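Hydrogenase/urease maturation factor HypB (Helicobacter pylori, PDB 4LPS) is a nickel- and zinc-binding GTPase required for nickel insertion into [NiFe] hydrogenases and for urease maturation. Local coordinates at residues L229-R233 and E234-S238. Sequence-based numbering, arbitrary orientation.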
loop_
_atom_site.group_PDB
_atom_site.type_symbol
_atom_site.label_atom_id
_atom_site.label_comp_id
_atom_site.label_asym_id
_atom_site.label_seq_id
_atom_site.Cartn_x
_atom_site.Cartn_y
_atom_site.Cartn_z
ATOM N N LEU A 229 10.377 -1.022 -8.463
ATOM C CA LEU A 229 11.561 -1.817 -8.761
ATOM C C LEU A 229 12.830 -1.029 -8.462
ATOM O O LEU A 229 13.802 -1.575 -7.939
ATOM C CB LEU A 229 11.556 -2.267 -10.225
ATOM C CG LEU A 229 10.654 -3.447 -10.596
ATOM C CD1 LEU A 229 10.824 -3.808 -12.063
ATOM C CD2 LEU A 229 10.953 -4.649 -9.710
ATOM N N GLU A 230 12.818 0.254 -8.805
ATOM C CA GLU A 230 13.975 1.105 -8.572
ATOM C C GLU A 230 14.141 1.389 -7.082
ATOM O O GLU A 230 15.262 1.485 -6.579
ATOM C CB GLU A 230 13.847 2.411 -9.360
ATOM C CG GLU A 230 14.833 3.498 -8.947
ATOM C CD GLU A 230 16.280 3.127 -9.232
ATOM O OE1 GLU A 230 16.524 2.206 -10.043
ATOM O OE2 GLU A 230 17.180 3.757 -8.637
ATOM N N LYS A 231 13.022 1.518 -6.375
ATOM C CA LYS A 231 13.061 1.767 -4.938
ATOM C C LYS A 231 13.675 0.582 -4.198
ATOM O O LYS A 231 14.456 0.769 -3.264
ATOM C CB LYS A 231 11.663 2.087 -4.410
ATOM C CG LYS A 231 11.296 3.555 -4.604
ATOM C CD LYS A 231 12.310 4.434 -3.882
ATOM C CE LYS A 231 12.082 5.907 -4.154
ATOM N NZ LYS A 231 12.792 6.315 -5.398
ATOM N N LYS A 232 13.316 -0.632 -4.610
ATOM C CA LYS A 232 13.932 -1.829 -4.048
ATOM C C LYS A 232 15.419 -1.858 -4.366
ATOM O O LYS A 232 16.237 -2.246 -3.531
ATOM C CB LYS A 232 13.267 -3.100 -4.579
ATOM C CG LYS A 232 13.971 -4.370 -4.117
ATOM C CD LYS A 232 13.257 -5.635 -4.554
ATOM C CE LYS A 232 14.072 -6.860 -4.159
ATOM N NZ LYS A 232 13.699 -7.363 -2.802
ATOM N N ARG A 233 15.755 -1.442 -5.584
ATOM C CA ARG A 233 17.140 -1.377 -6.041
ATOM C C ARG A 233 17.981 -0.476 -5.142
ATOM O O ARG A 233 19.091 -0.834 -4.751
ATOM C CB ARG A 233 17.196 -0.871 -7.483
ATOM C CG ARG A 233 18.339 -1.434 -8.301
ATOM C CD ARG A 233 17.858 -1.829 -9.689
ATOM N NE ARG A 233 17.120 -0.742 -10.335
ATOM C CZ ARG A 233 16.177 -0.913 -11.258
ATOM N NH1 ARG A 233 15.569 0.141 -11.787
ATOM N NH2 ARG A 233 15.842 -2.133 -11.653
ATOM N N GLU A 234 17.448 0.704 -4.845
ATOM C CA GLU A 234 18.097 1.658 -3.952
ATOM C C GLU A 234 18.036 1.201 -2.501
ATOM O O GLU A 234 18.758 1.720 -1.648
ATOM C CB GLU A 234 17.439 3.034 -4.070
ATOM C CG GLU A 234 17.373 3.595 -5.480
ATOM C CD GLU A 234 16.564 4.880 -5.551
ATOM O OE1 GLU A 234 15.924 5.239 -4.538
ATOM O OE2 GLU A 234 16.571 5.532 -6.616
ATOM N N ASN A 235 17.162 0.230 -2.239
ATOM C CA ASN A 235 16.776 -0.155 -0.885
ATOM C C ASN A 235 16.331 1.068 -0.083
ATOM O O ASN A 235 16.835 1.327 1.011
ATOM C CB ASN A 235 17.914 -0.884 -0.161
ATOM C CG ASN A 235 17.464 -1.489 1.163
ATOM O OD1 ASN A 235 16.368 -2.042 1.263
ATOM N ND2 ASN A 235 18.303 -1.377 2.184
ATOM N N TYR A 236 15.412 1.842 -0.653
ATOM C CA TYR A 236 14.783 2.925 0.092
ATOM C C TYR A 236 14.019 2.366 1.281
ATOM O O TYR A 236 13.167 1.491 1.125
ATOM C CB TYR A 236 13.840 3.744 -0.792
ATOM C CG TYR A 236 13.060 4.788 -0.020
ATOM C CD1 TYR A 236 13.617 6.027 0.273
ATOM C CD2 TYR A 236 11.767 4.531 0.421
ATOM C CE1 TYR A 236 12.908 6.979 0.982
ATOM C CE2 TYR A 236 11.052 5.474 1.132
ATOM C CZ TYR A 236 11.627 6.697 1.408
ATOM O OH TYR A 236 10.912 7.637 2.114
ATOM N N GLN A 237 14.312 2.892 2.463
ATOM C CA GLN A 237 13.626 2.460 3.671
ATOM C C GLN A 237 13.156 3.682 4.433
ATOM O O GLN A 237 13.970 4.438 4.970
ATOM C CB GLN A 237 14.543 1.603 4.546
ATOM C CG GLN A 237 14.966 0.294 3.896
ATOM C CD GLN A 237 13.887 -0.767 3.972
ATOM O OE1 GLN A 237 12.940 -0.654 4.751
ATOM N NE2 GLN A 237 14.023 -1.806 3.155
ATOM N N SER A 238 11.839 3.872 4.470
ATOM C CA SER A 238 11.245 5.046 5.097
ATOM C C SER A 238 11.664 5.178 6.556
ATOM O O SER A 238 11.666 4.202 7.311
ATOM C CB SER A 238 9.719 4.989 4.998
ATOM O OG SER A 238 9.121 6.076 5.679
HETATM O O HOH W 1 15.180 7.820 -6.823
HETATM O O HOH W 2 16.001 -3.360 -1.294
#
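Glu234 N makes the last ordinary i to i+4 bond of the helix, to Glu230 O at 2.9 Å. The turn that follows is a Schellman motif, closing helix 218-234 of the P-loop GTPase domain. Asn235 is its C-prime residue, with a positive phi of 52°. The bond that spans five residues, Tyr236 N to Lys231 O, is 3.0 Å long and nearly straight. Asn235 N makes a weak bond to Lys232 O at 2.9 Å, and a water joins that oxygen to Asn235 OD1.

A bend at chi2 (-59°) lays Lys231 CD against Tyr236 CB at 3.5 Å, the two side chains lying alongside. A second bend, at chi4 (-87°), turns NZ to Glu234 OE1 in a long, weak salt bridge of 3.4 Å. A water joins the same NZ, weakly, to Glu234 OE2. Tyr236 OH hydrogen-bonds Asp177 OD1, and Tyr236 O hydrogen-bonds Tyr47 OH of strand 47-52, tying the chain after the helix to the body of the domain.

Glu230 OE2 and Glu234 OE2 are 2.8 Å apart, so one acid probably carries a proton. Arg233 holds Glu230 side-on: NE and NH1 both donate to OE1, which lies near the guanidinium plane.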